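PDB 2O1B: aminotransferase, class I from Staphylococcus aureus, which probably catalyses the pyridoxal phosphate-dependent transfer of an amino group between aspartate and 2-oxoglutarate. Local coordinates for residues 110-119 with 261-272; 215-226 with 244-254. All coordinates share one frame; numbering follows the deposited sequence.

How the contacts relate
Contacts 1 and 2 are adjoining portions of one mixed sheet, their centres about 10 Å apart, and contact 2 is nested along the chain inside the loop that contact 1 closes. Strands 245-250 and 263-267 join them as antiparallel neighbours: E247 N lies 2.7 Å from V266 O and Y249 N 2.8 Å from F264 O, both probable hydrogen bonds. The methyl T118 CG2 also packs 3.4 Å from I248 CG2. Both contacts end at the same pyridoxal phosphate: contact 1 reaches the phosphate, whereas contact 2 holds the pyridine ring and its K253-linked C4A carbon and adds two serines at the phosphate. PLP is also hydrogen-bonded by N192 and by Y81 of the second subunit.

Contact 1: residues 110-119 with 261-272; sequences DEVCILYGTK and RVGFAVGNKDMI. With PLP (pyridoxal-5'-phosphate), chain B.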
loop_
_atom_site.group_PDB
_atom_site.type_symbol
_atom_site.label_atom_id
_atom_site.label_comp_id
_atom_site.label_asym_id
_atom_site.label_seq_id
_atom_site.Cartn_x
_atom_site.Cartn_y
_atom_site.Cartn_z
ATOM N N ASP A 110 -1.876 -6.120 20.385
ATOM C CA ASP A 110 -1.501 -7.474 20.007
ATOM C C ASP A 110 -2.340 -8.046 18.873
ATOM O O ASP A 110 -1.886 -8.939 18.138
ATOM C CB ASP A 110 -1.607 -8.407 21.220
ATOM C CG ASP A 110 -0.559 -8.120 22.292
ATOM O OD1 ASP A 110 0.432 -7.394 22.017
ATOM O OD2 ASP A 110 -0.731 -8.639 23.421
ATOM N N GLU A 111 -3.577 -7.571 18.764
ATOM C CA GLU A 111 -4.589 -8.270 17.966
ATOM C C GLU A 111 -5.314 -7.391 16.945
ATOM O O GLU A 111 -6.385 -7.747 16.464
ATOM C CB GLU A 111 -5.582 -8.992 18.898
ATOM C CG GLU A 111 -4.888 -10.022 19.792
ATOM C CD GLU A 111 -5.781 -10.668 20.834
ATOM O OE1 GLU A 111 -6.695 -10.001 21.355
ATOM O OE2 GLU A 111 -5.535 -11.856 21.152
ATOM N N VAL A 112 -4.702 -6.260 16.598
ATOM C CA VAL A 112 -5.270 -5.326 15.635
ATOM C C VAL A 112 -4.188 -4.778 14.700
ATOM O O VAL A 112 -3.163 -4.281 15.165
ATOM C CB VAL A 112 -5.975 -4.144 16.353
ATOM C CG1 VAL A 112 -6.466 -3.142 15.347
ATOM C CG2 VAL A 112 -7.143 -4.634 17.204
ATOM N N CYS A 113 -4.430 -4.874 13.391
ATOM C CA CYS A 113 -3.548 -4.292 12.366
ATOM C C CYS A 113 -4.399 -3.577 11.335
ATOM O O CYS A 113 -5.243 -4.199 10.677
ATOM C CB CYS A 113 -2.707 -5.373 11.671
ATOM S SG CYS A 113 -1.565 -4.747 10.394
ATOM N N ILE A 114 -4.191 -2.273 11.209
ATOM C CA ILE A 114 -4.893 -1.459 10.227
ATOM C C ILE A 114 -4.396 -1.761 8.815
ATOM O O ILE A 114 -3.195 -1.942 8.613
ATOM C CB ILE A 114 -4.695 0.034 10.543
ATOM C CG1 ILE A 114 -5.542 0.419 11.754
ATOM C CG2 ILE A 114 -5.138 0.894 9.398
ATOM C CD1 ILE A 114 -4.776 0.569 13.021
ATOM N N LEU A 115 -5.322 -1.818 7.850
ATOM C CA LEU A 115 -4.990 -2.166 6.457
ATOM C C LEU A 115 -5.306 -1.040 5.480
ATOM O O LEU A 115 -6.294 -0.335 5.642
ATOM C CB LEU A 115 -5.700 -3.460 6.017
ATOM C CG LEU A 115 -5.458 -4.739 6.834
ATOM C CD1 LEU A 115 -6.330 -5.892 6.349
ATOM C CD2 LEU A 115 -3.989 -5.137 6.832
ATOM N N TYR A 116 -4.464 -0.899 4.458
ATOM C CA TYR A 116 -4.618 0.130 3.427
ATOM C C TYR A 116 -5.547 -0.396 2.326
ATOM O O TYR A 116 -5.133 -0.578 1.172
ATOM C CB TYR A 116 -3.248 0.486 2.845
ATOM C CG TYR A 116 -2.241 0.914 3.890
ATOM C CD1 TYR A 116 -2.075 2.257 4.207
ATOM C CD2 TYR A 116 -1.455 -0.027 4.566
ATOM C CE1 TYR A 116 -1.152 2.663 5.170
ATOM C CE2 TYR A 116 -0.530 0.366 5.535
ATOM C CZ TYR A 116 -0.388 1.714 5.836
ATOM O OH TYR A 116 0.524 2.128 6.783
ATOM N N GLY A 117 -6.800 -0.640 2.703
ATOM C CA GLY A 117 -7.726 -1.443 1.911
ATOM C C GLY A 117 -7.373 -2.891 2.167
ATOM O O GLY A 117 -6.190 -3.229 2.239
ATOM N N THR A 118 -8.381 -3.754 2.294
ATOM C CA THR A 118 -8.143 -5.151 2.667
ATOM C C THR A 118 -7.397 -5.955 1.616
ATOM O O THR A 118 -6.688 -6.898 1.962
ATOM C CB THR A 118 -9.434 -5.918 3.076
ATOM O OG1 THR A 118 -10.345 -6.033 1.968
ATOM C CG2 THR A 118 -10.110 -5.223 4.242
ATOM N N LYS A 119 -7.557 -5.598 0.342
ATOM C CA LYS A 119 -6.833 -6.288 -0.726
ATOM C C LYS A 119 -5.335 -6.332 -0.401
ATOM O O LYS A 119 -4.695 -7.387 -0.471
ATOM C CB LYS A 119 -7.095 -5.631 -2.085
ATOM C CG LYS A 119 -6.414 -6.351 -3.253
ATOM C CD LYS A 119 -6.538 -5.574 -4.553
ATOM C CE LYS A 119 -5.790 -6.299 -5.684
ATOM N NZ LYS A 119 -6.222 -5.808 -7.027
ATOM N N ARG A 261 -9.914 3.209 0.567
ATOM C CA ARG A 261 -8.793 2.290 0.861
ATOM C C ARG A 261 -8.496 2.154 2.364
ATOM O O ARG A 261 -7.418 2.549 2.847
ATOM C CB ARG A 261 -7.501 2.665 0.090
ATOM C CG ARG A 261 -7.619 2.874 -1.441
ATOM C CD ARG A 261 -8.598 1.918 -2.121
ATOM N NE ARG A 261 -8.188 0.519 -2.020
ATOM C CZ ARG A 261 -9.010 -0.484 -1.725
ATOM N NH1 ARG A 261 -10.291 -0.243 -1.470
ATOM N NH2 ARG A 261 -8.537 -1.730 -1.658
ATOM N N VAL A 262 -9.450 1.576 3.100
ATOM C CA VAL A 262 -9.299 1.377 4.540
ATOM C C VAL A 262 -10.002 0.106 5.031
ATOM O O VAL A 262 -11.152 -0.166 4.682
ATOM C CB VAL A 262 -9.777 2.618 5.346
ATOM C CG1 VAL A 262 -11.251 2.912 5.085
ATOM C CG2 VAL A 262 -9.509 2.418 6.836
ATOM N N GLY A 263 -9.283 -0.674 5.830
ATOM C CA GLY A 263 -9.800 -1.902 6.429
ATOM C C GLY A 263 -8.910 -2.268 7.603
ATOM O O GLY A 263 -8.053 -1.475 8.008
ATOM N N PHE A 264 -9.115 -3.459 8.160
ATOM C CA PHE A 264 -8.267 -3.931 9.251
ATOM C C PHE A 264 -8.268 -5.444 9.376
ATOM O O PHE A 264 -9.213 -6.110 8.943
ATOM C CB PHE A 264 -8.646 -3.271 10.586
ATOM C CG PHE A 264 -10.077 -3.464 10.987
ATOM C CD1 PHE A 264 -11.029 -2.495 10.695
ATOM C CD2 PHE A 264 -10.468 -4.596 11.691
ATOM C CE1 PHE A 264 -12.363 -2.668 11.077
ATOM C CE2 PHE A 264 -11.789 -4.770 12.083
ATOM C CZ PHE A 264 -12.739 -3.797 11.776
ATOM N N ALA A 265 -7.180 -5.962 9.947
ATOM C CA ALA A 265 -7.043 -7.357 10.317
ATOM C C ALA A 265 -7.184 -7.436 11.823
ATOM O O ALA A 265 -6.737 -6.536 12.546
ATOM C CB ALA A 265 -5.690 -7.902 9.889
ATOM N N VAL A 266 -7.785 -8.525 12.289
ATOM C CA VAL A 266 -8.079 -8.704 13.713
ATOM C C VAL A 266 -7.908 -10.171 14.100
ATOM O O VAL A 266 -8.266 -11.066 13.339
ATOM C CB VAL A 266 -9.501 -8.151 14.061
ATOM C CG1 VAL A 266 -10.208 -9.006 15.065
ATOM C CG2 VAL A 266 -9.418 -6.716 14.553
ATOM N N GLY A 267 -7.297 -10.431 15.259
ATOM C CA GLY A 267 -7.172 -11.812 15.752
ATOM C C GLY A 267 -5.818 -12.339 16.200
ATOM O O GLY A 267 -5.096 -11.661 16.948
ATOM N N ASN A 268 -5.491 -13.563 15.766
ATOM C CA ASN A 268 -4.259 -14.270 16.172
ATOM C C ASN A 268 -3.063 -13.349 16.324
ATOM O O ASN A 268 -2.642 -12.738 15.341
ATOM C CB ASN A 268 -3.893 -15.367 15.169
ATOM C CG ASN A 268 -2.789 -16.288 15.690
ATOM O OD1 ASN A 268 -3.040 -17.182 16.502
ATOM N ND2 ASN A 268 -1.562 -16.067 15.230
ATOM N N LYS A 269 -2.505 -13.265 17.537
ATOM C CA LYS A 269 -1.412 -12.306 17.811
ATOM C C LYS A 269 -0.194 -12.492 16.892
ATOM O O LYS A 269 0.335 -11.512 16.352
ATOM C CB LYS A 269 -0.995 -12.316 19.290
ATOM C CG LYS A 269 0.295 -11.524 19.599
ATOM C CD LYS A 269 0.414 -11.184 21.076
ATOM C CE LYS A 269 1.839 -11.280 21.622
ATOM N NZ LYS A 269 2.925 -11.242 20.601
ATOM N N ASP A 270 0.243 -13.737 16.725
ATOM C CA ASP A 270 1.419 -14.036 15.896
ATOM C C ASP A 270 1.232 -13.530 14.464
ATOM O O ASP A 270 2.120 -12.879 13.900
ATOM C CB ASP A 270 1.728 -15.544 15.893
ATOM C CG ASP A 270 2.337 -16.024 17.197
ATOM O OD1 ASP A 270 2.731 -15.176 18.033
ATOM O OD2 ASP A 270 2.440 -17.263 17.381
HETATM N N MSE A 271 0.073 -13.825 13.889
HETATM C CA MSE A 271 -0.241 -13.406 12.532
HETATM C C MSE A 271 -0.380 -11.900 12.427
HETATM O O MSE A 271 0.097 -11.300 11.467
HETATM C CB MSE A 271 -1.522 -14.083 12.039
HETATM C CG MSE A 271 -1.389 -15.588 11.955
HETATM SE SE MSE A 271 -3.054 -16.453 11.480
HETATM C CE MSE A 271 -3.021 -16.034 9.589
ATOM N N ILE A 272 -1.045 -11.290 13.404
ATOM C CA ILE A 272 -1.171 -9.838 13.418
ATOM C C ILE A 272 0.210 -9.173 13.532
ATOM O O ILE A 272 0.507 -8.208 12.821
ATOM C CB ILE A 272 -2.115 -9.372 14.542
ATOM C CG1 ILE A 272 -3.557 -9.839 14.254
ATOM C CG2 ILE A 272 -2.037 -7.858 14.749
ATOM C CD1 ILE A 272 -4.130 -9.350 12.917
HETATM N N1 PLP B . -12.337 -9.688 -0.444
HETATM C C2 PLP B . -13.584 -9.837 -1.021
HETATM C C2A PLP B . -14.303 -11.152 -0.889
HETATM C C3 PLP B . -14.154 -8.745 -1.679
HETATM O O3 PLP B . -15.385 -8.841 -2.262
HETATM C C4 PLP B . -13.461 -7.529 -1.757
HETATM C C4A PLP B . -14.273 -6.283 -1.952
HETATM C C5 PLP B . -12.193 -7.400 -1.183
HETATM C C6 PLP B . -11.634 -8.495 -0.525
HETATM C C5A PLP B . -11.406 -6.100 -1.277
HETATM O O4P PLP B . -11.913 -5.090 -0.424
HETATM P P PLP B . -11.124 -3.693 -0.237
HETATM O O1P PLP B . -11.886 -2.591 -0.954
HETATM O O2P PLP B . -9.750 -3.872 -0.824
HETATM O O3P PLP B . -11.072 -3.407 1.238
HETATM O O HOH W 1 -4.285 -13.715 19.901
HETATM O O HOH W 2 -5.592 -2.051 -1.020
#
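C113 and A265 exchange two backbone hydrogen bonds in an antiparallel ladder, A265 N to C113 O measuring 2.7 Å. L115 and G263 repeat the two-way pairing, and G267 N adds a bond to E111 O. V112 N is buried without a partner in the model; I272 CG2 lies 3.6 Å from it. Strand 112-115, outermost in this chain, joins the mixed seven-stranded sheet through 263-267, consistent with the large domain of fold type I PLP enzymes.

Apolar contacts line the face carrying C113, L115 and A265. Here L115 CD1 rests 3.6 Å from F264 C, and I272 CG2 meets C113 CB. Helix 269-282 covers this side, while helix 88-102 packs against V112 and I114 on the other. F264 places CG between its backbone N and carbonyl carbon (chi1 57°), which turns the ring away from 110-119; F264 CB itself packs against C113 O.

K269 CD crosses the D110 carboxylate, 3.4 Å from D110 CG, without a salt bridge. A water links E111 OE2 to K269 N, while E111 OE1 pairs with K242 and accepts from D107 N.

Charged and backbone donors converge on the phosphate. Bends at chi2 and chi3 curl R261 so that its guanidinium meets the group edge-on, the phosphorus in its plane: R261 NH1 reaches PLP O1P at 2.9 Å and R261 NH2 reaches PLP O2P at 2.6 Å. G117 CA sits over one face of the guanidinium, toward its rim. From the start of helix 118-129, T118 N donates to PLP O3P at 2.9 Å and K119 N to PLP O2P at 3.0 Å. Facing an arginine and a helix N-terminus, the phosphate is probably stabilised as an anion, and its PLP O2P oxygen ties the two segments together.

Contact 2: residues 215-226 with 244-254; sequences TKIVHDFAYGAF and VAIEIYSLSKG. With PLP (pyridoxal-5'-phosphate), chain B.
K253 NZ is held from several directions: it is covalently joined to PLP C4A, donates to Y223 OH at 3.0 Å, and lies 2.8 Å from PLP O3. Turned at chi2 (109°), the lysine chain crosses Y223 obliquely, with K253 CG near Y223 CE2. Y223 OH is also hydrogen-bonded to Y338. The F226 ring presents its edge to the K253 backbone, F226 CZ lying 3.6 Å from K253 O.

D220 CG stands anti to the backbone N (chi1 -176°), which brings D220 OD1 to 2.5 Å from PLP N1; Y146 holds the same oxygen. The methyl A222 CB lies against the pyridine ring. S250 OG donates to PLP O3P at 2.7 Å and accepts from S252 N in an ST turn, while S252 OG donates to PLP O1P at 2.6 Å.

These residues lie at or just beyond the C-terminal ends of strands 216-220 and 245-250, parallel neighbours within a beta-alpha-beta unit. Such a site, with a lysine linked to the cofactor, is characteristic of fold type I PLP-dependent enzymes, to which the class I aminotransferases belong. The ladder alternates between the strands, from I217 N to V244 O through to F221 N to I248 O. On one face I217 CB packs 3.8 Å from A245 CB; on the other V218 meets I246 and I248.

E247 OE2 lies over one face of the F221 ring near its rim, the carboxylate and ring planes 27° apart, with G224 CA over the rim of the opposite face. Y98 and S234 hydrogen-bond E247 OE1, and I235 N hydrogen-bonds E247 OE2. One water bridges F221 O to S250 N above the centre of the Y249 ring, and a second joins A222 O, S250 O and G254 N.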
loop_
_atom_site.group_PDB
_atom_site.type_symbol
_atom_site.label_atom_id
_atom_site.label_comp_id
_atom_site.label_asym_id
_atom_site.label_seq_id
_atom_site.Cartn_x
_atom_site.Cartn_y
_atom_site.Cartn_z
ATOM N N THR A 215 -1.323 -25.042 10.691
ATOM C CA THR A 215 -2.184 -24.423 9.684
ATOM C C THR A 215 -2.954 -23.250 10.293
ATOM O O THR A 215 -3.656 -23.405 11.295
ATOM C CB THR A 215 -3.199 -25.419 9.071
ATOM O OG1 THR A 215 -2.567 -26.672 8.785
ATOM C CG2 THR A 215 -3.802 -24.860 7.784
ATOM N N LYS A 216 -2.834 -22.081 9.676
ATOM C CA LYS A 216 -3.593 -20.916 10.118
ATOM C C LYS A 216 -4.684 -20.556 9.112
ATOM O O LYS A 216 -4.609 -20.925 7.942
ATOM C CB LYS A 216 -2.682 -19.708 10.344
ATOM C CG LYS A 216 -1.346 -20.011 11.017
ATOM C CD LYS A 216 -0.222 -19.852 10.014
ATOM C CE LYS A 216 0.973 -20.734 10.345
ATOM N NZ LYS A 216 1.595 -21.174 9.083
ATOM N N ILE A 217 -5.678 -19.802 9.571
ATOM C CA ILE A 217 -6.800 -19.426 8.732
ATOM C C ILE A 217 -6.858 -17.912 8.601
ATOM O O ILE A 217 -6.643 -17.179 9.581
ATOM C CB ILE A 217 -8.142 -19.951 9.322
ATOM C CG1 ILE A 217 -8.160 -21.484 9.353
ATOM C CG2 ILE A 217 -9.351 -19.394 8.555
ATOM C CD1 ILE A 217 -9.267 -22.074 10.197
ATOM N N VAL A 218 -7.140 -17.453 7.385
ATOM C CA VAL A 218 -7.458 -16.056 7.145
ATOM C C VAL A 218 -8.891 -16.034 6.684
ATOM O O VAL A 218 -9.209 -16.603 5.648
ATOM C CB VAL A 218 -6.598 -15.433 6.025
ATOM C CG1 VAL A 218 -7.007 -13.969 5.790
ATOM C CG2 VAL A 218 -5.139 -15.521 6.378
ATOM N N HIS A 219 -9.757 -15.385 7.450
ATOM C CA HIS A 219 -11.141 -15.248 7.033
ATOM C C HIS A 219 -11.387 -13.851 6.473
ATOM O O HIS A 219 -11.172 -12.863 7.167
ATOM C CB HIS A 219 -12.122 -15.572 8.175
ATOM C CG HIS A 219 -13.560 -15.385 7.793
ATOM N ND1 HIS A 219 -14.122 -16.001 6.694
ATOM C CD2 HIS A 219 -14.538 -14.627 8.341
ATOM C CE1 HIS A 219 -15.385 -15.628 6.584
ATOM N NE2 HIS A 219 -15.663 -14.795 7.569
ATOM N N ASP A 220 -11.824 -13.799 5.211
ATOM C CA ASP A 220 -12.081 -12.556 4.469
ATOM C C ASP A 220 -13.542 -12.150 4.652
ATOM O O ASP A 220 -14.448 -12.713 4.034
ATOM C CB ASP A 220 -11.756 -12.790 2.990
ATOM C CG ASP A 220 -11.877 -11.543 2.122
ATOM O OD1 ASP A 220 -11.475 -11.639 0.921
ATOM O OD2 ASP A 220 -12.356 -10.483 2.605
ATOM N N PHE A 221 -13.757 -11.156 5.502
ATOM C CA PHE A 221 -15.086 -10.771 5.990
ATOM C C PHE A 221 -15.595 -9.496 5.309
ATOM O O PHE A 221 -16.367 -8.724 5.898
ATOM C CB PHE A 221 -14.977 -10.543 7.499
ATOM C CG PHE A 221 -16.232 -10.851 8.286
ATOM C CD1 PHE A 221 -17.221 -11.683 7.787
ATOM C CD2 PHE A 221 -16.395 -10.305 9.557
ATOM C CE1 PHE A 221 -18.363 -11.963 8.538
ATOM C CE2 PHE A 221 -17.533 -10.574 10.316
ATOM C CZ PHE A 221 -18.518 -11.410 9.800
ATOM N N ALA A 222 -15.163 -9.287 4.066
ATOM C CA ALA A 222 -15.557 -8.116 3.255
ATOM C C ALA A 222 -17.058 -7.859 3.213
ATOM O O ALA A 222 -17.494 -6.692 3.163
ATOM C CB ALA A 222 -15.022 -8.261 1.846
ATOM N N TYR A 223 -17.847 -8.939 3.227
ATOM C CA TYR A 223 -19.309 -8.830 3.168
ATOM C C TYR A 223 -20.002 -9.120 4.486
ATOM O O TYR A 223 -21.177 -9.472 4.508
ATOM C CB TYR A 223 -19.875 -9.684 2.030
ATOM C CG TYR A 223 -19.544 -9.091 0.681
ATOM C CD1 TYR A 223 -18.602 -9.690 -0.151
ATOM C CD2 TYR A 223 -20.141 -7.897 0.262
ATOM C CE1 TYR A 223 -18.284 -9.130 -1.384
ATOM C CE2 TYR A 223 -19.833 -7.334 -0.966
ATOM C CZ TYR A 223 -18.906 -7.952 -1.779
ATOM O OH TYR A 223 -18.599 -7.388 -2.999
ATOM N N GLY A 224 -19.262 -8.955 5.579
ATOM C CA GLY A 224 -19.784 -9.132 6.924
ATOM C C GLY A 224 -21.108 -8.447 7.195
ATOM O O GLY A 224 -21.972 -9.029 7.863
ATOM N N ALA A 225 -21.288 -7.245 6.648
ATOM C CA ALA A 225 -22.505 -6.433 6.877
ATOM C C ALA A 225 -23.761 -6.972 6.182
ATOM O O ALA A 225 -24.892 -6.652 6.578
ATOM C CB ALA A 225 -22.258 -5.000 6.425
ATOM N N PHE A 226 -23.552 -7.767 5.133
ATOM C CA PHE A 226 -24.611 -8.207 4.232
ATOM C C PHE A 226 -24.974 -9.672 4.554
ATOM O O PHE A 226 -24.386 -10.611 4.018
ATOM C CB PHE A 226 -24.154 -8.007 2.767
ATOM C CG PHE A 226 -23.710 -6.577 2.449
ATOM C CD1 PHE A 226 -24.595 -5.664 1.881
ATOM C CD2 PHE A 226 -22.406 -6.146 2.740
ATOM C CE1 PHE A 226 -24.191 -4.351 1.599
ATOM C CE2 PHE A 226 -22.001 -4.846 2.472
ATOM C CZ PHE A 226 -22.906 -3.938 1.899
ATOM N N VAL A 244 -6.194 -19.839 15.938
ATOM C CA VAL A 244 -5.897 -20.351 14.594
ATOM C C VAL A 244 -6.010 -19.294 13.500
ATOM O O VAL A 244 -5.405 -19.445 12.442
ATOM C CB VAL A 244 -6.815 -21.531 14.190
ATOM C CG1 VAL A 244 -6.710 -22.682 15.181
ATOM C CG2 VAL A 244 -8.266 -21.057 14.040
ATOM N N ALA A 245 -6.786 -18.246 13.752
ATOM C CA ALA A 245 -7.229 -17.361 12.679
ATOM C C ALA A 245 -7.075 -15.864 12.920
ATOM O O ALA A 245 -7.041 -15.392 14.068
ATOM C CB ALA A 245 -8.687 -17.658 12.330
ATOM N N ILE A 246 -6.991 -15.130 11.809
ATOM C CA ILE A 246 -7.274 -13.694 11.797
ATOM C C ILE A 246 -8.484 -13.479 10.917
ATOM O O ILE A 246 -8.779 -14.290 10.036
ATOM C CB ILE A 246 -6.102 -12.828 11.246
ATOM C CG1 ILE A 246 -5.669 -13.296 9.848
ATOM C CG2 ILE A 246 -4.941 -12.805 12.230
ATOM C CD1 ILE A 246 -4.691 -12.336 9.136
ATOM N N GLU A 247 -9.191 -12.387 11.171
ATOM C CA GLU A 247 -10.304 -11.985 10.337
ATOM C C GLU A 247 -10.013 -10.614 9.754
ATOM O O GLU A 247 -9.532 -9.729 10.452
ATOM C CB GLU A 247 -11.556 -11.926 11.170
ATOM C CG GLU A 247 -12.819 -11.777 10.371
ATOM C CD GLU A 247 -13.976 -12.246 11.168
ATOM O OE1 GLU A 247 -14.403 -11.505 12.092
ATOM O OE2 GLU A 247 -14.431 -13.371 10.888
ATOM N N ILE A 248 -10.316 -10.442 8.472
ATOM C CA ILE A 248 -10.062 -9.170 7.792
ATOM C C ILE A 248 -11.401 -8.517 7.430
ATOM O O ILE A 248 -12.281 -9.142 6.844
ATOM C CB ILE A 248 -9.116 -9.365 6.600
ATOM C CG1 ILE A 248 -7.680 -9.559 7.128
ATOM C CG2 ILE A 248 -9.187 -8.169 5.640
ATOM C CD1 ILE A 248 -6.654 -9.898 6.111
ATOM N N TYR A 249 -11.556 -7.272 7.835
ATOM C CA TYR A 249 -12.812 -6.548 7.703
ATOM C C TYR A 249 -12.568 -5.287 6.887
ATOM O O TYR A 249 -11.580 -4.591 7.127
ATOM C CB TYR A 249 -13.340 -6.172 9.092
ATOM C CG TYR A 249 -14.764 -5.655 9.080
ATOM C CD1 TYR A 249 -15.846 -6.535 9.244
ATOM C CD2 TYR A 249 -15.040 -4.292 8.886
ATOM C CE1 TYR A 249 -17.170 -6.070 9.200
ATOM C CE2 TYR A 249 -16.355 -3.819 8.850
ATOM C CZ TYR A 249 -17.411 -4.717 8.997
ATOM O OH TYR A 249 -18.707 -4.253 8.951
ATOM N N SER A 250 -13.472 -4.990 5.947
ATOM C CA SER A 250 -13.332 -3.837 5.065
ATOM C C SER A 250 -14.420 -2.805 5.315
ATOM O O SER A 250 -15.566 -3.167 5.573
ATOM C CB SER A 250 -13.400 -4.271 3.595
ATOM O OG SER A 250 -13.326 -3.132 2.752
ATOM N N LEU A 251 -14.062 -1.526 5.231
ATOM C CA LEU A 251 -15.062 -0.440 5.231
ATOM C C LEU A 251 -15.659 -0.124 3.843
ATOM O O LEU A 251 -16.620 0.652 3.719
ATOM C CB LEU A 251 -14.475 0.830 5.854
ATOM C CG LEU A 251 -14.264 0.854 7.378
ATOM C CD1 LEU A 251 -13.014 0.107 7.816
ATOM C CD2 LEU A 251 -14.204 2.295 7.870
ATOM N N SER A 252 -15.094 -0.734 2.807
ATOM C CA SER A 252 -15.486 -0.449 1.419
ATOM C C SER A 252 -16.966 -0.633 1.108
ATOM O O SER A 252 -17.631 0.303 0.639
ATOM C CB SER A 252 -14.666 -1.301 0.444
ATOM O OG SER A 252 -13.314 -0.894 0.428
ATOM N N LYS A 253 -17.484 -1.837 1.352
ATOM C CA LYS A 253 -18.859 -2.144 0.942
ATOM C C LYS A 253 -19.870 -1.716 1.981
ATOM O O LYS A 253 -20.835 -1.033 1.658
ATOM C CB LYS A 253 -19.036 -3.622 0.585
ATOM C CG LYS A 253 -18.549 -3.933 -0.812
ATOM C CD LYS A 253 -17.285 -4.741 -0.768
ATOM C CE LYS A 253 -16.679 -4.777 -2.142
ATOM N NZ LYS A 253 -16.007 -6.086 -2.356
ATOM N N GLY A 254 -19.624 -2.093 3.231
ATOM C CA GLY A 254 -20.497 -1.689 4.333
ATOM C C GLY A 254 -20.795 -0.199 4.391
ATOM O O GLY A 254 -21.948 0.192 4.593
HETATM N N1 PLP B . -12.337 -9.688 -0.444
HETATM C C2 PLP B . -13.584 -9.837 -1.021
HETATM C C2A PLP B . -14.303 -11.152 -0.889
HETATM C C3 PLP B . -14.154 -8.745 -1.679
HETATM O O3 PLP B . -15.385 -8.841 -2.262
HETATM C C4 PLP B . -13.461 -7.529 -1.757
HETATM C C4A PLP B . -14.273 -6.283 -1.952
HETATM C C5 PLP B . -12.193 -7.400 -1.183
HETATM C C6 PLP B . -11.634 -8.495 -0.525
HETATM C C5A PLP B . -11.406 -6.100 -1.277
HETATM O O4P PLP B . -11.913 -5.090 -0.424
HETATM P P PLP B . -11.124 -3.693 -0.237
HETATM O O1P PLP B . -11.886 -2.591 -0.954
HETATM O O2P PLP B . -9.750 -3.872 -0.824
HETATM O O3P PLP B . -11.072 -3.407 1.238
HETATM O O HOH W 3 -15.985 -6.025 5.971
HETATM O O HOH W 4 -17.137 -3.993 3.273
#